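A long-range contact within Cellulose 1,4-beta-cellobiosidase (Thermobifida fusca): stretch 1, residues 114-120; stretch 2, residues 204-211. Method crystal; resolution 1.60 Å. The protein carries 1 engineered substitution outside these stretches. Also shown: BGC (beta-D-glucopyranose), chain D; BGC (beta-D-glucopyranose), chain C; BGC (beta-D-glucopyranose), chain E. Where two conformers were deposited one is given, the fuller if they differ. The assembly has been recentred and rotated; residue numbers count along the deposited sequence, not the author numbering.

Stretch 1 114-120: GYPSPLM
Stretch 2 (204-211) LDLFTDDQ

Two short strands, Ser117-Pro118 and Thr208-Asp209, run parallel, and both backbone hydrogen bonds between them belong to Ser117: its N donates to Phe207 O (3.1 Å, 166°) and its O accepts from Asp209 N (2.8 Å, 167°), so Ser117 straddles Thr208 in the register. CA-CA distances are 5.0 Å for Ser117-Thr208 and 4.4 Å for Pro118-Asp209. CA-H...O contacts accompany the hydrogen bonds: Pro116 CA lies 3.4 Å from Phe207 O and Thr208 CA 3.5 Å from Ser117 O, on the two oxygens that already accept an N-H, and one step on Pro118 CA lies 3.6 Å from Asp209 O. Strand phi/psi values are -97/137 (Ser117), -82/152 (Pro118), -121/135 (Thr208) and -101/106 (Asp209). Ser117 (chi1 t) and Thr208 (chi1 m) share one sheet face, Pro118 and Asp209 (chi1 t) the other.

Three waters bridge the stretches. Water 1 donates to Tyr115 O (3.0 Å) and Leu206 O (2.8 Å); water 2 to Pro116 O (3.0 Å) and Asp209 OD2 (2.6 Å); water 3, the link between Leu119 N and Asp209 O, donates to Asp209 O (2.7 Å) and weakly accepts from Leu119 N (3.3 Å).

Before the strand, a cis peptide joins Tyr115 to Pro116, whose C-gamma-endo ring packs on backbone, CG 3.4 Å from Asp205 O and CB 3.5 Å from Thr208 C. The Tyr115 ring (chi1 m, chi2 87°) presents its edge, CD2 lying 3.4 Å from Phe207 O. In the opposing turn, Leu204 O accepts from Phe207 N and Thr208 N, each at 3.1 Å.

Beyond the strand, Leu119 (m, p) starts sideways, but its CD1 reaches Thr208 CG2 and Asp209 O, both at 3.5 Å. Asp210 (chi1 t) directs OD2 to the sugars, accepting from O6 of chain D BGC (2.6 Å) and O2 of chain C BGC (2.7 Å).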

ATOM      1  N   GLY A 114     -15.756 -15.753 -11.324  1.00 11.40           N
ATOM      2  CA  GLY A 114     -16.971 -15.462 -10.567  1.00 11.62           C
ATOM      3  C   GLY A 114     -17.621 -14.105 -10.706  1.00 10.45           C
ATOM      4  O   GLY A 114     -18.685 -13.789 -10.125  1.00 12.94           O
ATOM      5  N   TYR A 115     -16.963 -13.228 -11.488  1.00 10.69           N
ATOM      6  CA  TYR A 115     -17.358 -11.871 -11.633  1.00  9.79           C
ATOM      7  C   TYR A 115     -17.976 -11.711 -13.014  1.00 10.67           C
ATOM      8  O   TYR A 115     -17.438 -12.277 -14.003  1.00 11.54           O
ATOM      9  CB  TYR A 115     -16.082 -10.955 -11.450  1.00  9.15           C
ATOM     10  CG  TYR A 115     -15.645 -10.963 -10.004  1.00  7.60           C
ATOM     11  CD1 TYR A 115     -14.781 -11.935  -9.543  1.00  7.28           C
ATOM     12  CD2 TYR A 115     -16.136 -10.018  -9.149  1.00  7.77           C
ATOM     13  CE1 TYR A 115     -14.455 -11.938  -8.202  1.00  8.31           C
ATOM     14  CE2 TYR A 115     -15.808 -10.008  -7.824  1.00  7.84           C
ATOM     15  CZ  TYR A 115     -14.941 -10.975  -7.381  1.00  7.93           C
ATOM     16  OH  TYR A 115     -14.541 -11.014  -5.990  1.00 10.46           O
ATOM     17  N   PRO A 116     -18.989 -10.880 -13.136  1.00 10.62           N
ATOM     18  CA  PRO A 116     -19.526 -10.009 -12.144  1.00 10.68           C
ATOM     19  C   PRO A 116     -20.306 -10.698 -11.037  1.00 10.39           C
ATOM     20  O   PRO A 116     -20.943 -11.734 -11.260  1.00 10.84           O
ATOM     21  CB  PRO A 116     -20.424  -9.053 -12.954  1.00 11.84           C
ATOM     22  CG  PRO A 116     -20.918  -9.963 -14.069  1.00 12.50           C
ATOM     23  CD  PRO A 116     -19.653 -10.657 -14.451  1.00 12.06           C
ATOM     24  N   SER A 117     -20.075 -10.204  -9.799  1.00  9.71           N
ATOM     25  CA  SER A 117     -20.629 -10.771  -8.574  1.00  9.78           C
ATOM     26  C   SER A 117     -21.875  -9.995  -8.178  1.00  9.80           C
ATOM     27  O   SER A 117     -21.966  -8.792  -8.307  1.00 10.29           O
ATOM     28  CB  SER A 117     -19.583 -10.642  -7.472  1.00  9.68           C
ATOM     29  OG  SER A 117     -19.984 -11.441  -6.384  1.00 10.79           O
ATOM     30  N   PRO A 118     -22.948 -10.733  -7.754  1.00 11.27           N
ATOM     31  CA  PRO A 118     -24.229 -10.069  -7.491  1.00 12.50           C
ATOM     32  C   PRO A 118     -24.385  -9.385  -6.133  1.00 12.71           C
ATOM     33  O   PRO A 118     -23.786  -9.775  -5.110  1.00 13.17           O
ATOM     34  CB  PRO A 118     -25.222 -11.272  -7.543  1.00 12.31           C
ATOM     35  CG  PRO A 118     -24.400 -12.427  -7.013  1.00 12.97           C
ATOM     36  CD  PRO A 118     -22.956 -12.155  -7.459  1.00 11.84           C
ATOM     37  N   LEU A 119     -25.212  -8.388  -6.129  1.00 15.20           N
ATOM     38  CA  LEU A 119     -25.731  -7.834  -4.900  1.00 15.82           C
ATOM     39  C   LEU A 119     -26.601  -8.818  -4.153  1.00 18.31           C
ATOM     40  O   LEU A 119     -27.412  -9.518  -4.784  1.00 16.65           O
ATOM     41  CB  LEU A 119     -26.560  -6.605  -5.180  1.00 17.56           C
ATOM     42  CG  LEU A 119     -25.899  -5.295  -5.567  1.00 21.91           C
ATOM     43  CD1 LEU A 119     -25.131  -5.286  -6.867  1.00 23.47           C
ATOM     44  CD2 LEU A 119     -27.039  -4.291  -5.676  1.00 24.04           C
ATOM     45  N   MET A 120     -26.445  -8.857  -2.829  0.70 16.33           N
ATOM     46  CA  MET A 120     -27.257  -9.719  -1.939  0.70 17.72           C
ATOM     47  C   MET A 120     -27.884  -8.881  -0.830  0.70 18.19           C
ATOM     48  O   MET A 120     -27.264  -8.469   0.135  0.70 16.18           O
ATOM     49  CB  MET A 120     -26.448 -10.881  -1.387  0.70 18.49           C
ATOM     50  CG  MET A 120     -25.927 -11.813  -2.457  0.70 19.69           C
ATOM     51  SD  MET A 120     -25.010 -13.206  -1.838  0.70 24.89           S
ATOM     52  CE  MET A 120     -24.701 -14.082  -3.375  0.70 24.73           C
ATOM     53  N   LEU A 204     -18.477  -1.360 -15.654  1.00 10.32           N
ATOM     54  CA  LEU A 204     -19.055  -1.681 -14.354  1.00 10.35           C
ATOM     55  C   LEU A 204     -19.483  -3.155 -14.312  1.00 10.43           C
ATOM     56  O   LEU A 204     -19.347  -3.839 -13.239  1.00  9.81           O
ATOM     57  CB  LEU A 204     -20.261  -0.821 -14.077  1.00 11.25           C
ATOM     58  CG  LEU A 204     -20.042   0.633 -14.043  1.00 11.60           C
ATOM     59  CD1 LEU A 204     -21.335   1.377 -13.812  1.00 12.89           C
ATOM     60  CD2 LEU A 204     -18.987   0.992 -12.952  1.00 11.70           C
ATOM     61  N   ASP A 205     -20.035  -3.662 -15.420  1.00 10.03           N
ATOM     62  CA  ASP A 205     -20.548  -4.965 -15.435  1.00 10.78           C
ATOM     63  C   ASP A 205     -19.587  -6.057 -15.714  1.00  9.31           C
ATOM     64  O   ASP A 205     -20.010  -7.224 -15.899  1.00 11.07           O
ATOM     65  CB  ASP A 205     -21.813  -5.073 -16.370  1.00 10.96           C
ATOM     66  CG  ASP A 205     -21.551  -4.608 -17.822  1.00 13.03           C
ATOM     67  OD1 ASP A 205     -20.421  -4.228 -18.136  1.00 12.75           O
ATOM     68  OD2 ASP A 205     -22.478  -4.783 -18.688  1.00 12.76           O
ATOM     69  N   LEU A 206     -18.253  -5.773 -15.669  1.00  8.93           N
ATOM     70  CA  LEU A 206     -17.268  -6.833 -15.584  1.00  9.25           C
ATOM     71  C   LEU A 206     -17.215  -7.321 -14.108  1.00  7.98           C
ATOM     72  O   LEU A 206     -16.740  -8.369 -13.822  1.00  9.34           O
ATOM     73  CB  LEU A 206     -15.894  -6.208 -15.928  1.00  9.21           C
ATOM     74  CG  LEU A 206     -15.675  -5.832 -17.392  1.00  9.44           C
ATOM     75  CD1 LEU A 206     -14.455  -4.927 -17.575  1.00 10.62           C
ATOM     76  CD2 LEU A 206     -15.474  -7.048 -18.205  1.00 10.02           C
ATOM     77  N   PHE A 207     -17.617  -6.424 -13.206  1.00  8.39           N
ATOM     78  CA  PHE A 207     -17.331  -6.519 -11.798  1.00  8.92           C
ATOM     79  C   PHE A 207     -18.521  -6.771 -10.908  1.00 10.17           C
ATOM     80  O   PHE A 207     -18.420  -7.600 -10.022  1.00 11.23           O
ATOM     81  CB  PHE A 207     -16.499  -5.323 -11.331  1.00  8.67           C
ATOM     82  CG  PHE A 207     -15.294  -5.066 -12.203  1.00  8.52           C
ATOM     83  CD1 PHE A 207     -14.379  -6.045 -12.449  1.00  8.61           C
ATOM     84  CD2 PHE A 207     -15.062  -3.812 -12.779  1.00  9.01           C
ATOM     85  CE1 PHE A 207     -13.257  -5.831 -13.236  1.00  9.54           C
ATOM     86  CE2 PHE A 207     -13.974  -3.567 -13.570  1.00  9.72           C
ATOM     87  CZ  PHE A 207     -13.044  -4.568 -13.760  1.00  8.32           C
ATOM     88  N   THR A 208     -19.607  -6.047 -11.104  1.00 10.62           N
ATOM     89  CA  THR A 208     -20.819  -6.114 -10.259  1.00 11.40           C
ATOM     90  C   THR A 208     -21.989  -6.506 -11.155  1.00 12.29           C
ATOM     91  O   THR A 208     -22.098  -5.972 -12.248  1.00 11.46           O
ATOM     92  CB  THR A 208     -21.012  -4.775  -9.662  1.00 13.04           C
ATOM     93  OG1 THR A 208     -19.862  -4.437  -8.850  1.00 13.48           O
ATOM     94  CG2 THR A 208     -22.200  -4.715  -8.733  1.00 14.00           C
ATOM     95  N   ASP A 209     -22.791  -7.437 -10.668  1.00 13.93           N
ATOM     96  CA  ASP A 209     -23.988  -7.947 -11.381  1.00 15.37           C
ATOM     97  C   ASP A 209     -25.169  -7.255 -10.750  1.00 17.56           C
ATOM     98  O   ASP A 209     -25.533  -7.505  -9.604  1.00 18.19           O
ATOM     99  CB  ASP A 209     -24.043  -9.445 -11.229  1.00 17.33           C
ATOM    100  CG  ASP A 209     -25.148 -10.099 -12.048  1.00 24.90           C
ATOM    101  OD1 ASP A 209     -25.788  -9.368 -12.805  1.00 29.38           O
ATOM    102  OD2 ASP A 209     -25.273 -11.345 -11.886  1.00 24.79           O
ATOM    103  N   ASP A 210     -25.743  -6.288 -11.477  1.00 15.19           N
ATOM    104  CA  ASP A 210     -26.835  -5.503 -10.994  1.00 17.92           C
ATOM    105  C   ASP A 210     -27.811  -5.428 -12.145  1.00 19.70           C
ATOM    106  O   ASP A 210     -27.438  -5.564 -13.304  1.00 20.14           O
ATOM    107  CB  ASP A 210     -26.347  -4.132 -10.574  1.00 17.71           C
ATOM    108  CG  ASP A 210     -27.306  -3.412  -9.660  1.00 23.99           C
ATOM    109  OD1 ASP A 210     -28.521  -3.765  -9.599  1.00 22.81           O
ATOM    110  OD2 ASP A 210     -26.820  -2.455  -9.009  1.00 22.11           O
ATOM    111  N   GLN A 211     -29.071  -5.219 -11.800  1.00 24.59           N
ATOM    112  CA  GLN A 211     -30.112  -5.190 -12.813  1.00 29.65           C
ATOM    113  C   GLN A 211     -30.080  -3.891 -13.604  1.00 26.35           C
ATOM    114  O   GLN A 211     -30.544  -3.842 -14.718  1.00 30.09           O
ATOM    115  CB  GLN A 211     -31.509  -5.457 -12.219  1.00 37.14           C
ATOM    116  CG  GLN A 211     -32.262  -6.460 -13.109  1.00 47.38           C
ATOM    117  CD  GLN A 211     -33.779  -6.398 -12.946  1.00 60.90           C
ATOM    118  OE1 GLN A 211     -34.410  -5.379 -13.256  1.00 64.52           O
ATOM    119  NE2 GLN A 211     -34.377  -7.497 -12.467  1.00 68.31           N
TER
HETATM  120  C2  BGC D   5     -23.804   0.066  -3.608  1.00 11.05           C
HETATM  121  C3  BGC D   5     -25.298  -0.053  -3.984  1.00 14.57           C
HETATM  122  C4  BGC D   5     -25.468   0.132  -5.499  1.00 15.30           C
HETATM  123  C5  BGC D   5     -24.494  -0.785  -6.285  1.00 14.67           C
HETATM  124  C6  BGC D   5     -24.523  -0.765  -7.815  1.00 16.20           C
HETATM  125  C1  BGC D   5     -22.974  -0.848  -4.471  1.00 11.69           C
HETATM  126  O2  BGC D   5     -23.721  -0.239  -2.257  1.00 10.80           O
HETATM  127  O3  BGC D   5     -26.062   0.983  -3.303  1.00 15.89           O
HETATM  128  O4  BGC D   5     -26.785  -0.474  -5.864  1.00 17.58           O
HETATM  129  O5  BGC D   5     -23.134  -0.424  -5.848  1.00 12.07           O
HETATM  130  O6  BGC D   5     -24.353  -2.035  -8.448  1.00 19.24           O
HETATM  131  C2  BGC C   6     -28.796  -0.175  -6.941  1.00 22.32           C
HETATM  132  C3  BGC C   6     -30.079   0.646  -7.062  1.00 25.57           C
HETATM  133  C4  BGC C   6     -30.463   1.206  -5.681  1.00 28.44           C
HETATM  134  C5  BGC C   6     -29.284   1.969  -5.049  1.00 28.00           C
HETATM  135  C6  BGC C   6     -29.703   2.670  -3.768  1.00 30.34           C
HETATM  136  C1  BGC C   6     -27.716   0.559  -6.082  1.00 21.48           C
HETATM  137  O2  BGC C   6     -28.360  -0.414  -8.279  1.00 22.30           O
HETATM  138  O3  BGC C   6     -31.120  -0.253  -7.600  1.00 29.63           O
HETATM  139  O4  BGC C   6     -31.655   2.005  -5.829  1.00 30.99           O
HETATM  140  O5  BGC C   6     -28.282   0.905  -4.758  1.00 22.42           O
HETATM  141  O6  BGC C   6     -29.753   1.560  -2.907  1.00 31.11           O
HETATM  142  C2  BGC E   4     -18.738  -2.089  -6.012  1.00 10.14           C
HETATM  143  C3  BGC E   4     -19.923  -1.163  -5.770  1.00 10.78           C
HETATM  144  C4  BGC E   4     -20.650  -1.563  -4.459  1.00  9.38           C
HETATM  145  C5  BGC E   4     -19.628  -1.609  -3.319  1.00  9.42           C
HETATM  146  C6  BGC E   4     -20.255  -2.167  -1.997  1.00  8.78           C
HETATM  147  C1  BGC E   4     -17.805  -2.020  -4.805  1.00  9.30           C
HETATM  148  O2  BGC E   4     -18.072  -1.603  -7.161  1.00 11.93           O
HETATM  149  O3  BGC E   4     -20.814  -1.302  -6.900  1.00 11.60           O
HETATM  150  O4  BGC E   4     -21.607  -0.572  -4.088  1.00 10.76           O
HETATM  151  O5  BGC E   4     -18.570  -2.500  -3.689  1.00  8.15           O
HETATM  152  O6  BGC E   4     -20.648  -3.534  -2.119  1.00  9.16           O
HETATM  153  O   HOH W   1     -15.291 -10.483 -14.950  1.00 10.11           O
HETATM  154  O   HOH W   2     -23.573 -13.069 -10.853  1.00 27.02           O
HETATM  155  O   HOH W   3     -27.677  -8.465  -8.295  1.00 27.33           O